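Local coordinates for ferredoxin, 2Fe-2S (Aquifex aeolicus, PDB 1M2D), which carries one [2Fe-2S] cluster on a thioredoxin-like fold and transfers electrons in metabolic reactions as a homodimeric ferredoxin, at residues Ser21-Arg25 against Gly26-Val30; Glu29-Gln32 against Ala33-Lys37; Met56-Ser59 against Met60-Pro63; Glu84-Lys88 against His89-Gly93. The protein carries 1 engineered substitution. All coordinates share one frame; numbering follows the deposited sequence.

Overall arrangement
One chain here uses contacts between near neighbours in sequence in two settings. Interaction 1, where a loop runs into helix 27-40, and interaction 3, in a loop, lie at the cluster, each giving one iron a protein ligand, and they touch where Arg25 and Ser27 pack on Gly62 and Pro63. Their chemistry is mostly polar, made of backbone bonds of turns and metal ligation. Interactions 2 and 4 are successive turns of helices 27-40 and 82-91, which meet through Phe34, Ile85 and Leu90; each buries an apolar side and turns charged residues outward. Helix 27-40 also joins interactions 1 and 2. Interaction 4 lies farthest from the cluster region, its centre about 22 Å from that of interaction 3.

Interaction 1 of 4, residues Ser21-Arg25 against Gly26-Val30; sequences SCAQR and GSREV. With FES (Fe2/s2 (inorganic) cluster), chain C.
Cys22 O accepts the backbone N-H of Ser27 at 2.9 Å, with a second donor, Arg25 N, arriving from the opposite face of the carbonyl plane. One residue on, Gly26 N gives a straighter bond to Ala23 O at 3.1 Å (161°), approaching well above that carbonyl's plane. The turn so formed delivers Gly26 to the N-cap of helix 27-40, at positive phi, where a CB would strike the preceding carbonyl oxygen. A water donates to Ala23 O at 2.6 Å and to Glu29 OE1, and accepts from Arg28 N at 2.9 Å. Upstream, Ser21 OG takes the N-H of Gln24 at 3.1 Å, an ST motif. With Ser27 OG between its own N and carbonyl carbon (chi1 72°), the hydroxyl lies 3.5 Å from Cys22 CB, while its hydrogen bond goes to Cys9 O. The extended Arg28 chain passes obliquely by Ala23 CB, its NE 3.7 Å away, before bonding to Val10 O. Cys22 SG, turned beside its own N, binds iron FE1 at 2.3 Å together with Cys9. A cluster ligand is thus tied through its own carbonyl to the start of a helix, which is likely to limit the freedom of the metal-bearing loop.

Interaction 2 of 4, residues Glu29-Gln32 against Ala33-Lys37; sequences EVFQ and AFMEK
Residues 29-37, on helix 27-40, give a textbook case of side chains matched at a spacing of four residues, most clearly in Phe31 and Met35. They lie side by side and point the same way, Met35 CG lying over one face of the ring. This CG sits 4.0 Å from the Phe31 centroid, 19° off the ring normal, a CH-pi contact displaced toward the rim at CZ. Farther out, Met35 SD stands obliquely 4.7 Å from the same centroid, a Met-aromatic contact. The bend at chi2 (-69°) sets SD beside the ring. In the thioredoxin-like fold this helix packs on the central sheet, and Phe31 also touches Val8, Ile50 and Pro52; an alanine here would probably strip Met35 of its aromatic partner and open a gap against strand 48-53. Val30 and Phe34 repeat the spacing on the buried side, where Val30 CG1 meets Phe34 CE1 at 3.8 Å; from helix 82-91, Val82 touches both and Ile85 touches Phe34. On the exposed side Glu36 OE1 lies 3.5 Å from Gln32 CG, the amide and carboxylate planes 35° apart. Beneath all three pairs run regular backbone bonds, from Phe34 N to Val30 O, from Glu36 N to Gln32 O and, at 2.9 Å, from Met35 N to Phe31 O.

Interaction 3 of 4, residues Met56-Ser59 against Met60-Pro63; sequences MNAS and MMGP. Engineered in segment 56-59: Ser59 (natural residue Cys). With FES (Fe2/s2 (inorganic) cluster), chain C.
Ala58 O and Ser59 O are each claimed by a backbone N-H three residues on, the pattern of a short 3-10-like turn. Met61 N reaches Ala58 O at 2.9 Å (151°), and Gly62 N reaches Ser59 O at 3.0 Å (154°). Both donors stand above the carbonyl planes they approach, the second far more steeply. Gly62 suits this closure: a CB there would lie tight against Ser59 O. The side chains add little beyond Ala58 CB, which the methyl CE of Met61 meets at 4.2 Å once its chain bends at chi3 (-65°).

The engineered Ser59, a cysteine in the natural protein, has its side-chain oxygen taken up by metal: OG binds iron FE2 at 1.9 Å, with Cys55 SG as the other protein ligand of that iron. Its OG is turned beside its own backbone N, anti to the carbonyl carbon, which directs it to the cluster. Nearby, Met56 N lies 3.3 Å from the inorganic sulfide S2. At the loop's edge Met56 and Asn57 pack on Thr51 and Val49 of the second subunit. The peptide bond before Pro63 is cis, and this cis-proline just ahead of strand 65-68, beside the cluster loop, is a feature characteristic of the thioredoxin fold.

Interaction 4 of 4, residues Glu84-Lys88 against His89-Gly93; sequences EIVEK and HLKGG
Leu90 packs back on Val86 one turn earlier in helix 82-91, which here widens into a pi-type turn. Its CB rests 3.6 Å from Val86 O, CG lies 3.8 Å from Ile85 O and close to Val86 CA, and the tip CD1 meets Val86 CG2 at 4.1 Å, the two side chains crossing at a slant. CG stands beside the backbone N (chi1 -56°), which carries the branch back along the helix. Beyond this pair, Leu90 also touches Phe34 of helix 27-40, Leu44 of helix 42-45 and Val67 of strand 65-68, so an alanine in its place would probably open a gap between helix and sheet and leave Val86 CG2 without this neighbour. The wide turn is written in the backbone: Ile85 O receives both His89 N and Leu90 N, each at 3.0 Å, the latter in the carbonyl plane. Lys91 N likewise steps back five residues to Val86 O at 2.8 Å, and Gly92 N makes a weak bond to Glu87 O. His89 turns its ring away from these partners, ND1 bonding to Tyr74 OH and NE2 to Asp70. On the outer side Glu87 and Lys91 run alongside one another, but Lys91 has its stronger partner in Asp41 of the same chain; the ion pair between Glu87 OE2 and Lys91 NZ is long, at 4.0 Å.

Interaction 1 of 4, residues Ser21-Arg25 against Gly26-Val30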
ATOM      1  N   SER A  21       0.477   7.719 -15.965  1.00 12.90           N
ATOM      2  CA  SER A  21       0.760   6.772 -14.893  1.00 12.45           C
ATOM      3  C   SER A  21       1.950   7.243 -14.097  1.00 12.14           C
ATOM      4  O   SER A  21       2.805   8.023 -14.566  1.00 13.63           O
ATOM      5  CB  SER A  21       1.068   5.386 -15.417  1.00 13.56           C
ATOM      6  OG  SER A  21       2.329   5.347 -16.055  1.00 14.80           O
ATOM      7  N   CYS A  22       2.079   6.706 -12.866  1.00 10.71           N
ATOM      8  CA  CYS A  22       3.230   7.065 -12.070  1.00 10.13           C
ATOM      9  C   CYS A  22       4.522   6.512 -12.651  1.00 10.83           C
ATOM     10  O   CYS A  22       5.563   7.183 -12.604  1.00 11.07           O
ATOM     11  CB  CYS A  22       3.000   6.619 -10.627  1.00  9.46           C
ATOM     12  SG  CYS A  22       1.732   7.555  -9.762  1.00  9.17           S
ATOM     13  N   ALA A  23       4.485   5.310 -13.230  1.00 11.54           N
ATOM     14  CA  ALA A  23       5.709   4.754 -13.835  1.00 12.41           C
ATOM     15  C   ALA A  23       6.206   5.628 -14.983  1.00 13.62           C
ATOM     16  O   ALA A  23       7.404   5.875 -15.112  1.00 15.17           O
ATOM     17  CB  ALA A  23       5.481   3.351 -14.315  1.00 14.13           C
ATOM     18  N   GLN A  24       5.301   6.141 -15.807  1.00 14.28           N
ATOM     19  CA  GLN A  24       5.691   7.032 -16.886  1.00 15.40           C
ATOM     20  C   GLN A  24       6.327   8.298 -16.367  1.00 16.46           C
ATOM     21  O   GLN A  24       7.093   8.901 -17.084  1.00 19.32           O
ATOM     22  CB  GLN A  24       4.469   7.371 -17.723  1.00 21.28           C
ATOM     23  CG  GLN A  24       3.862   6.164 -18.391  1.00 33.25           C
ATOM     24  CD  GLN A  24       2.495   6.636 -18.931  1.00 35.65           C
ATOM     25  OE1 GLN A  24       2.472   7.770 -19.427  1.00 43.39           O
ATOM     26  NE2 GLN A  24       1.533   5.749 -18.786  1.00 22.40           N
ATOM     27  N   ARG A  25       5.985   8.704 -15.138  1.00 14.12           N
ATOM     28  CA  ARG A  25       6.439   9.922 -14.500  1.00 14.06           C
ATOM     29  C   ARG A  25       7.643   9.690 -13.582  1.00 13.82           C
ATOM     30  O   ARG A  25       7.993  10.565 -12.831  1.00 15.08           O
ATOM     31  CB  ARG A  25       5.276  10.598 -13.746  1.00 13.27           C
ATOM     32  CG  ARG A  25       4.148  11.113 -14.624  1.00 14.00           C
ATOM     33  CD  ARG A  25       3.054  11.792 -13.817  1.00 14.25           C
ATOM     34  NE  ARG A  25       2.058  12.505 -14.581  1.00 15.25           N
ATOM     35  CZ  ARG A  25       0.929  12.002 -15.091  1.00 14.06           C
ATOM     36  NH1 ARG A  25       0.619  10.732 -14.913  1.00 14.23           N
ATOM     37  NH2 ARG A  25       0.081  12.743 -15.767  1.00 18.37           N
ATOM     38  N   GLY A  26       8.251   8.529 -13.661  1.00 14.79           N
ATOM     39  CA  GLY A  26       9.521   8.211 -12.989  1.00 15.49           C
ATOM     40  C   GLY A  26       9.370   7.468 -11.691  1.00 13.62           C
ATOM     41  O   GLY A  26      10.351   7.376 -10.941  1.00 14.86           O
ATOM     42  N   SER A  27       8.190   6.841 -11.405  1.00 12.08           N
ATOM     43  CA  SER A  27       8.017   6.338 -10.061  1.00 11.47           C
ATOM     44  C   SER A  27       8.784   5.050  -9.799  1.00 12.28           C
ATOM     45  O   SER A  27       8.994   4.739  -8.621  1.00 11.99           O
ATOM     46  CB  SER A  27       6.549   6.126  -9.734  1.00 10.26           C
ATOM     47  OG  SER A  27       6.053   5.004 -10.454  1.00  9.97           O
ATOM     48  N   ARG A  28       9.143   4.285 -10.829  1.00 12.90           N
ATOM     49  CA  ARG A  28       9.920   3.067 -10.459  1.00 13.77           C
ATOM     50  C   ARG A  28      11.305   3.472 -10.006  1.00 14.21           C
ATOM     51  O   ARG A  28      11.866   2.785  -9.187  1.00 15.58           O
ATOM     52  CB  ARG A  28       9.913   2.068 -11.613  1.00 18.22           C
ATOM     53  CG  ARG A  28       8.436   1.625 -11.762  1.00 22.31           C
ATOM     54  CD  ARG A  28       8.322   0.632 -12.848  1.00 23.25           C
ATOM     55  NE  ARG A  28       6.915   0.250 -12.893  1.00 17.45           N
ATOM     56  CZ  ARG A  28       6.608  -0.656 -13.801  1.00 15.94           C
ATOM     57  NH1 ARG A  28       7.518  -1.139 -14.616  1.00 23.94           N
ATOM     58  NH2 ARG A  28       5.344  -1.058 -13.916  1.00 17.39           N
ATOM     59  N   GLU A  29      11.847   4.585 -10.530  1.00 14.69           N
ATOM     60  CA  GLU A  29      13.118   5.104 -10.034  1.00 15.35           C
ATOM     61  C   GLU A  29      12.977   5.684  -8.615  1.00 13.60           C
ATOM     62  O   GLU A  29      13.903   5.603  -7.799  1.00 14.28           O
ATOM     63  CB  GLU A  29      13.697   6.152 -10.970  1.00 17.86           C
ATOM     64  CG  GLU A  29      14.126   5.431 -12.233  1.00 20.92           C
ATOM     65  CD  GLU A  29      13.031   5.226 -13.197  1.00 20.40           C
ATOM     66  OE1 GLU A  29      11.877   5.658 -13.082  1.00 30.05           O
ATOM     67  OE2 GLU A  29      13.412   4.538 -14.176  1.00 47.21           O
ATOM     68  N   VAL A  30      11.838   6.220  -8.277  1.00 12.46           N
ATOM     69  CA  VAL A  30      11.495   6.644  -6.913  1.00 11.29           C
ATOM     70  C   VAL A  30      11.509   5.452  -5.956  1.00 11.79           C
ATOM     71  O   VAL A  30      12.117   5.452  -4.903  1.00 12.32           O
ATOM     72  CB  VAL A  30      10.165   7.363  -6.857  1.00 10.83           C
ATOM     73  CG1 VAL A  30       9.727   7.652  -5.419  1.00 11.31           C
ATOM     74  CG2 VAL A  30      10.270   8.658  -7.634  1.00 12.19           C
TER
HETATM   75 FE1  FES C 201      -0.034   6.081  -9.692  1.00  8.99          FE
HETATM   76 FE2  FES C 201      -2.574   6.362 -10.554  1.00  9.75          FE
HETATM   77  S1  FES C 201      -0.851   5.480 -11.663  1.00 10.18           S
HETATM   78  S2  FES C 201      -1.701   7.033  -8.589  1.00  9.13           S
HETATM   79  O   HOH W   1       9.286   4.725 -13.660  1.00 19.60           O

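Interaction 2 of 4, residues Glu29-Gln32 against Ala33-Lys37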
ATOM      1  N   GLU A  29      11.847   4.585 -10.530  1.00 14.69           N
ATOM      2  CA  GLU A  29      13.118   5.104 -10.034  1.00 15.35           C
ATOM      3  C   GLU A  29      12.977   5.684  -8.615  1.00 13.60           C
ATOM      4  O   GLU A  29      13.903   5.603  -7.799  1.00 14.28           O
ATOM      5  CB  GLU A  29      13.697   6.152 -10.970  1.00 17.86           C
ATOM      6  CG  GLU A  29      14.126   5.431 -12.233  1.00 20.92           C
ATOM      7  CD  GLU A  29      13.031   5.226 -13.197  1.00 20.40           C
ATOM      8  OE1 GLU A  29      11.877   5.658 -13.082  1.00 30.05           O
ATOM      9  OE2 GLU A  29      13.412   4.538 -14.176  1.00 47.21           O
ATOM     10  N   VAL A  30      11.838   6.220  -8.277  1.00 12.46           N
ATOM     11  CA  VAL A  30      11.495   6.644  -6.913  1.00 11.29           C
ATOM     12  C   VAL A  30      11.509   5.452  -5.956  1.00 11.79           C
ATOM     13  O   VAL A  30      12.117   5.452  -4.903  1.00 12.32           O
ATOM     14  CB  VAL A  30      10.165   7.363  -6.857  1.00 10.83           C
ATOM     15  CG1 VAL A  30       9.727   7.652  -5.419  1.00 11.31           C
ATOM     16  CG2 VAL A  30      10.270   8.658  -7.634  1.00 12.19           C
ATOM     17  N   PHE A  31      10.796   4.390  -6.356  1.00 11.93           N
ATOM     18  CA  PHE A  31      10.699   3.169  -5.568  1.00 12.30           C
ATOM     19  C   PHE A  31      12.108   2.634  -5.351  1.00 13.79           C
ATOM     20  O   PHE A  31      12.546   2.272  -4.260  1.00 14.93           O
ATOM     21  CB  PHE A  31       9.803   2.126  -6.239  1.00 12.57           C
ATOM     22  CG  PHE A  31       9.776   0.788  -5.559  1.00 13.29           C
ATOM     23  CD1 PHE A  31       9.125   0.636  -4.342  1.00 13.21           C
ATOM     24  CD2 PHE A  31      10.400  -0.319  -6.104  1.00 17.07           C
ATOM     25  CE1 PHE A  31       9.123  -0.570  -3.691  1.00 13.92           C
ATOM     26  CE2 PHE A  31      10.420  -1.533  -5.426  1.00 18.28           C
ATOM     27  CZ  PHE A  31       9.812  -1.652  -4.241  1.00 14.72           C
ATOM     28  N   GLN A  32      12.907   2.514  -6.385  1.00 15.05           N
ATOM     29  CA  GLN A  32      14.288   2.040  -6.340  1.00 18.24           C
ATOM     30  C   GLN A  32      15.103   2.910  -5.360  1.00 18.32           C
ATOM     31  O   GLN A  32      15.878   2.401  -4.576  1.00 19.81           O
ATOM     32  CB  GLN A  32      14.909   2.103  -7.710  1.00 24.02           C
ATOM     33  CG  GLN A  32      16.359   1.825  -8.070  1.00 46.94           C
ATOM     34  CD  GLN A  32      16.360   1.677  -9.592  1.00 54.28           C
ATOM     35  OE1 GLN A  32      16.101   2.678 -10.270  1.00 77.48           O
ATOM     36  NE2 GLN A  32      16.558   0.476 -10.118  1.00 65.88           N
ATOM     37  N   ALA A  33      14.960   4.209  -5.419  1.00 17.09           N
ATOM     38  CA  ALA A  33      15.713   5.116  -4.544  1.00 14.57           C
ATOM     39  C   ALA A  33      15.341   4.914  -3.074  1.00 14.49           C
ATOM     40  O   ALA A  33      16.251   4.885  -2.227  1.00 16.17           O
ATOM     41  CB  ALA A  33      15.524   6.549  -4.935  1.00 15.96           C
ATOM     42  N   PHE A  34      14.076   4.717  -2.799  1.00 14.29           N
ATOM     43  CA  PHE A  34      13.683   4.362  -1.428  1.00 15.49           C
ATOM     44  C   PHE A  34      14.285   3.026  -0.961  1.00 17.65           C
ATOM     45  O   PHE A  34      14.853   2.943   0.086  1.00 18.54           O
ATOM     46  CB  PHE A  34      12.163   4.289  -1.186  1.00 14.77           C
ATOM     47  CG  PHE A  34      11.471   5.620  -0.940  1.00 13.72           C
ATOM     48  CD1 PHE A  34      10.662   6.212  -1.878  1.00 13.03           C
ATOM     49  CD2 PHE A  34      11.619   6.257   0.295  1.00 13.94           C
ATOM     50  CE1 PHE A  34       9.966   7.386  -1.671  1.00 12.97           C
ATOM     51  CE2 PHE A  34      10.925   7.428   0.504  1.00 14.28           C
ATOM     52  CZ  PHE A  34      10.106   7.997  -0.452  1.00 12.97           C
ATOM     53  N   MET A  35      14.165   2.025  -1.818  1.00 21.40           N
ATOM     54  CA  MET A  35      14.819   0.751  -1.518  1.00 23.61           C
ATOM     55  C   MET A  35      16.340   0.889  -1.337  1.00 23.54           C
ATOM     56  O   MET A  35      16.902   0.302  -0.414  1.00 33.52           O
ATOM     57  CB  MET A  35      14.528  -0.286  -2.600  1.00 22.28           C
ATOM     58  CG  MET A  35      13.055  -0.611  -2.634  1.00 21.92           C
ATOM     59  SD  MET A  35      12.430  -1.519  -1.177  1.00 27.86           S
ATOM     60  CE  MET A  35      12.914  -3.200  -1.600  1.00 32.27           C
ATOM     61  N   GLU A  36      17.053   1.643  -2.185  1.00 25.25           N
ATOM     62  CA  GLU A  36      18.496   1.801  -1.966  1.00 26.03           C
ATOM     63  C   GLU A  36      18.774   2.499  -0.645  1.00 23.67           C
ATOM     64  O   GLU A  36      19.732   2.192   0.072  1.00 31.69           O
ATOM     65  CB  GLU A  36      19.143   2.572  -3.110  1.00 28.41           C
ATOM     66  CG  GLU A  36      19.071   1.801  -4.417  1.00 41.49           C
ATOM     67  CD  GLU A  36      19.588   2.651  -5.563  1.00 44.94           C
ATOM     68  OE1 GLU A  36      19.507   2.078  -6.665  1.00 47.06           O
ATOM     69  OE2 GLU A  36      20.025   3.799  -5.317  1.00 56.47           O
ATOM     70  N   LYS A  37      17.955   3.459  -0.238  1.00 22.72           N
ATOM     71  CA  LYS A  37      18.223   4.059   1.074  1.00 22.58           C
ATOM     72  C   LYS A  37      17.949   3.133   2.255  1.00 24.19           C
ATOM     73  O   LYS A  37      18.785   2.981   3.146  1.00 33.84           O
ATOM     74  CB  LYS A  37      17.342   5.286   1.255  1.00 22.90           C
ATOM     75  CG  LYS A  37      17.699   6.451   0.348  1.00 23.32           C
ATOM     76  CD  LYS A  37      19.042   7.050   0.775  1.00 25.38           C
ATOM     77  CE  LYS A  37      18.783   8.245   1.675  1.00 28.87           C
ATOM     78  NZ  LYS A  37      20.010   9.079   1.860  1.00 42.03           N
TER

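Interaction 3 of 4, residues Met56-Ser59 against Met60-Pro63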
ATOM      1  N   MET A  56      -3.230   4.512  -7.020  1.00  9.02           N
ATOM      2  CA  MET A  56      -3.901   5.031  -5.834  1.00  9.38           C
ATOM      3  C   MET A  56      -4.784   6.233  -6.140  1.00 10.09           C
ATOM      4  O   MET A  56      -5.156   7.001  -5.280  1.00 11.65           O
ATOM      5  CB  MET A  56      -2.884   5.341  -4.715  1.00  9.13           C
ATOM      6  CG  MET A  56      -2.341   4.026  -4.158  1.00  9.20           C
ATOM      7  SD  MET A  56      -1.259   4.231  -2.704  1.00  9.50           S
ATOM      8  CE  MET A  56       0.247   4.783  -3.474  1.00  9.83           C
ATOM      9  N   ASN A  57      -5.169   6.374  -7.424  1.00 10.31           N
ATOM     10  CA  ASN A  57      -6.229   7.245  -7.820  1.00 12.56           C
ATOM     11  C   ASN A  57      -5.897   8.733  -7.677  1.00 11.71           C
ATOM     12  O   ASN A  57      -6.772   9.579  -7.456  1.00 15.90           O
ATOM     13  CB  ASN A  57      -7.563   6.947  -7.103  1.00 16.75           C
ATOM     14  CG  ASN A  57      -7.891   5.472  -7.182  1.00 24.03           C
ATOM     15  OD1 ASN A  57      -8.141   4.781  -6.173  1.00 36.95           O
ATOM     16  ND2 ASN A  57      -7.878   4.950  -8.402  1.00 29.03           N
ATOM     17  N   ALA A  58      -4.604   9.082  -7.855  1.00 11.32           N
ATOM     18  CA  ALA A  58      -4.192  10.467  -7.894  1.00 11.53           C
ATOM     19  C   ALA A  58      -3.132  10.676  -8.977  1.00 10.71           C
ATOM     20  O   ALA A  58      -2.187  11.450  -8.850  1.00 11.52           O
ATOM     21  CB  ALA A  58      -3.709  10.952  -6.529  1.00 13.36           C
ATOM     22  N   SER A  59      -3.320   9.962 -10.101  1.00 11.81           N
ATOM     23  CA  SER A  59      -2.270   9.777 -11.093  1.00 11.41           C
ATOM     24  C   SER A  59      -1.760  11.064 -11.715  1.00 11.90           C
ATOM     25  O   SER A  59      -0.558  11.191 -11.967  1.00 12.45           O
ATOM     26  CB  SER A  59      -2.765   8.881 -12.229  1.00 12.18           C
ATOM     27  OG  SER A  59      -3.373   7.716 -11.690  1.00 11.28           O
ATOM     28  N   MET A  60      -2.649  12.013 -11.956  1.00 12.48           N
ATOM     29  CA  MET A  60      -2.193  13.268 -12.575  1.00 11.87           C
ATOM     30  C   MET A  60      -1.271  14.088 -11.658  1.00 12.54           C
ATOM     31  O   MET A  60      -0.635  15.021 -12.126  1.00 15.88           O
ATOM     32  CB  MET A  60      -3.362  14.100 -13.043  1.00 15.37           C
ATOM     33  CG  MET A  60      -4.238  13.415 -14.078  1.00 21.33           C
ATOM     34  SD  MET A  60      -3.737  13.928 -15.599  1.00 39.69           S
ATOM     35  CE  MET A  60      -4.058  15.553 -16.038  1.00 30.29           C
ATOM     36  N   MET A  61      -1.226  13.734 -10.367  1.00 11.68           N
ATOM     37  CA  MET A  61      -0.342  14.387  -9.413  1.00 11.60           C
ATOM     38  C   MET A  61       0.864  13.502  -9.057  1.00 11.33           C
ATOM     39  O   MET A  61       1.548  13.764  -8.069  1.00 11.32           O
ATOM     40  CB  MET A  61      -1.157  14.817  -8.158  1.00 12.72           C
ATOM     41  CG  MET A  61      -2.132  15.991  -8.523  1.00 16.63           C
ATOM     42  SD  MET A  61      -3.053  16.552  -7.096  1.00 17.90           S
ATOM     43  CE  MET A  61      -3.989  15.120  -6.753  1.00 23.63           C
ATOM     44  N   GLY A  62       1.133  12.462  -9.832  1.00 10.99           N
ATOM     45  CA  GLY A  62       2.154  11.548  -9.550  1.00 11.02           C
ATOM     46  C   GLY A  62       3.556  11.949  -9.898  1.00 10.92           C
ATOM     47  O   GLY A  62       3.760  12.988 -10.572  1.00 11.87           O
ATOM     48  N   PRO A  63       4.560  11.177  -9.524  1.00 10.08           N
ATOM     49  CA  PRO A  63       4.508   9.959  -8.686  1.00  9.69           C
ATOM     50  C   PRO A  63       3.925  10.173  -7.302  1.00  8.54           C
ATOM     51  O   PRO A  63       4.272  11.119  -6.608  1.00  9.39           O
ATOM     52  CB  PRO A  63       5.932   9.534  -8.577  1.00 10.37           C
ATOM     53  CG  PRO A  63       6.528   9.993  -9.870  1.00 11.58           C
ATOM     54  CD  PRO A  63       5.943  11.381 -10.047  1.00 11.42           C
TER
HETATM   55 FE1  FES C 201      -0.034   6.081  -9.692  1.00  8.99          FE
HETATM   56 FE2  FES C 201      -2.574   6.362 -10.554  1.00  9.75          FE
HETATM   57  S1  FES C 201      -0.851   5.480 -11.663  1.00 10.18           S
HETATM   58  S2  FES C 201      -1.701   7.033  -8.589  1.00  9.13           S

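Interaction 4 of 4, residues Glu84-Lys88 against His89-Gly93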
ATOM      1  N   GLU A  84      15.404  13.729   0.897  1.00 13.28           N
ATOM      2  CA  GLU A  84      14.772  14.683   1.823  1.00 11.96           C
ATOM      3  C   GLU A  84      13.646  14.009   2.542  1.00 10.62           C
ATOM      4  O   GLU A  84      13.427  14.220   3.755  1.00 11.48           O
ATOM      5  CB  GLU A  84      14.317  15.934   1.075  1.00 14.07           C
ATOM      6  CG  GLU A  84      13.865  17.012   2.011  1.00 13.95           C
ATOM      7  CD  GLU A  84      13.351  18.304   1.382  1.00 16.24           C
ATOM      8  OE1 GLU A  84      13.416  18.445   0.153  1.00 18.32           O
ATOM      9  OE2 GLU A  84      12.904  19.196   2.130  1.00 18.57           O
ATOM     10  N   ILE A  85      12.822  13.204   1.842  1.00 10.66           N
ATOM     11  CA  ILE A  85      11.726  12.538   2.551  1.00 10.10           C
ATOM     12  C   ILE A  85      12.287  11.585   3.605  1.00  9.81           C
ATOM     13  O   ILE A  85      11.757  11.540   4.723  1.00 10.18           O
ATOM     14  CB  ILE A  85      10.820  11.802   1.534  1.00  9.73           C
ATOM     15  CG1 ILE A  85      10.104  12.767   0.590  1.00 11.10           C
ATOM     16  CG2 ILE A  85       9.848  10.882   2.275  1.00 10.95           C
ATOM     17  CD1 ILE A  85       9.398  12.130  -0.589  1.00 12.37           C
ATOM     18  N   VAL A  86      13.319  10.821   3.285  1.00 10.70           N
ATOM     19  CA  VAL A  86      13.922   9.920   4.249  1.00 11.61           C
ATOM     20  C   VAL A  86      14.440  10.693   5.467  1.00 12.30           C
ATOM     21  O   VAL A  86      14.169  10.336   6.613  1.00 13.90           O
ATOM     22  CB  VAL A  86      15.049   9.129   3.552  1.00 13.27           C
ATOM     23  CG1 VAL A  86      15.930   8.421   4.566  1.00 17.45           C
ATOM     24  CG2 VAL A  86      14.443   8.182   2.530  1.00 14.00           C
ATOM     25  N   GLU A  87      15.233  11.726   5.227  1.00 12.54           N
ATOM     26  CA  GLU A  87      15.851  12.461   6.319  1.00 14.56           C
ATOM     27  C   GLU A  87      14.846  13.182   7.164  1.00 13.49           C
ATOM     28  O   GLU A  87      14.787  13.044   8.422  1.00 15.92           O
ATOM     29  CB  GLU A  87      16.861  13.450   5.722  1.00 16.72           C
ATOM     30  CG  GLU A  87      17.991  12.822   4.936  1.00 36.18           C
ATOM     31  CD  GLU A  87      18.842  11.824   5.675  1.00 38.84           C
ATOM     32  OE1 GLU A  87      19.378  12.203   6.748  1.00 36.84           O
ATOM     33  OE2 GLU A  87      19.006  10.645   5.330  1.00 65.90           O
ATOM     34  N   LYS A  88      14.032  13.991   6.528  1.00 11.57           N
ATOM     35  CA  LYS A  88      13.168  14.907   7.251  1.00 11.99           C
ATOM     36  C   LYS A  88      11.965  14.199   7.841  1.00 11.55           C
ATOM     37  O   LYS A  88      11.549  14.463   8.976  1.00 13.01           O
ATOM     38  CB  LYS A  88      12.726  16.074   6.363  1.00 13.57           C
ATOM     39  CG  LYS A  88      13.842  17.009   5.886  1.00 16.18           C
ATOM     40  CD  LYS A  88      14.556  17.678   7.085  1.00 24.19           C
ATOM     41  CE  LYS A  88      15.479  18.778   6.618  1.00 26.63           C
ATOM     42  NZ  LYS A  88      16.572  18.997   7.593  1.00 46.38           N
ATOM     43  N   HIS A  89      11.340  13.302   7.067  1.00 10.71           N
ATOM     44  CA  HIS A  89      10.101  12.643   7.460  1.00 10.96           C
ATOM     45  C   HIS A  89      10.362  11.263   8.057  1.00 10.97           C
ATOM     46  O   HIS A  89       9.963  11.035   9.231  1.00 13.09           O
ATOM     47  CB  HIS A  89       9.144  12.623   6.250  1.00 10.51           C
ATOM     48  CG  HIS A  89       7.786  12.116   6.601  1.00 10.09           C
ATOM     49  ND1 HIS A  89       6.834  11.990   5.607  1.00  9.97           N
ATOM     50  CD2 HIS A  89       7.200  11.754   7.746  1.00 10.64           C
ATOM     51  CE1 HIS A  89       5.731  11.551   6.198  1.00 10.76           C
ATOM     52  NE2 HIS A  89       5.945  11.375   7.501  1.00 11.24           N
ATOM     53  N   LEU A  90      10.960  10.356   7.321  1.00 10.33           N
ATOM     54  CA  LEU A  90      11.005   8.969   7.846  1.00 11.63           C
ATOM     55  C   LEU A  90      11.893   8.908   9.066  1.00 13.93           C
ATOM     56  O   LEU A  90      11.558   8.139   9.970  1.00 19.83           O
ATOM     57  CB  LEU A  90      11.453   8.000   6.752  1.00 12.40           C
ATOM     58  CG  LEU A  90      10.592   8.039   5.507  1.00 11.36           C
ATOM     59  CD1 LEU A  90      11.073   6.950   4.541  1.00 14.09           C
ATOM     60  CD2 LEU A  90       9.130   7.886   5.777  1.00 12.82           C
ATOM     61  N   LYS A  91      12.979   9.689   9.115  1.00 13.06           N
ATOM     62  CA  LYS A  91      13.827   9.691  10.292  1.00 15.37           C
ATOM     63  C   LYS A  91      13.433  10.839  11.230  1.00 16.86           C
ATOM     64  O   LYS A  91      13.366  10.612  12.410  1.00 20.74           O
ATOM     65  CB  LYS A  91      15.288   9.865   9.908  1.00 17.90           C
ATOM     66  CG  LYS A  91      15.827   8.607   9.236  1.00 22.69           C
ATOM     67  CD  LYS A  91      17.226   8.958   8.819  1.00 24.88           C
ATOM     68  CE  LYS A  91      17.921   7.669   8.489  1.00 29.75           C
ATOM     69  NZ  LYS A  91      19.371   8.063   8.357  1.00 32.38           N
ATOM     70  N   GLY A  92      13.198  12.040  10.715  1.00 16.63           N
ATOM     71  CA  GLY A  92      12.971  13.238  11.500  1.00 16.83           C
ATOM     72  C   GLY A  92      11.556  13.456  11.979  1.00 17.88           C
ATOM     73  O   GLY A  92      11.339  14.316  12.843  1.00 19.91           O
ATOM     74  N   GLY A  93      10.570  12.763  11.429  1.00 15.83           N
ATOM     75  CA  GLY A  93       9.216  13.034  11.833  1.00 17.90           C
ATOM     76  C   GLY A  93       8.537  14.233  11.225  1.00 17.34           C
ATOM     77  O   GLY A  93       7.414  14.587  11.618  1.00 22.63           O
TER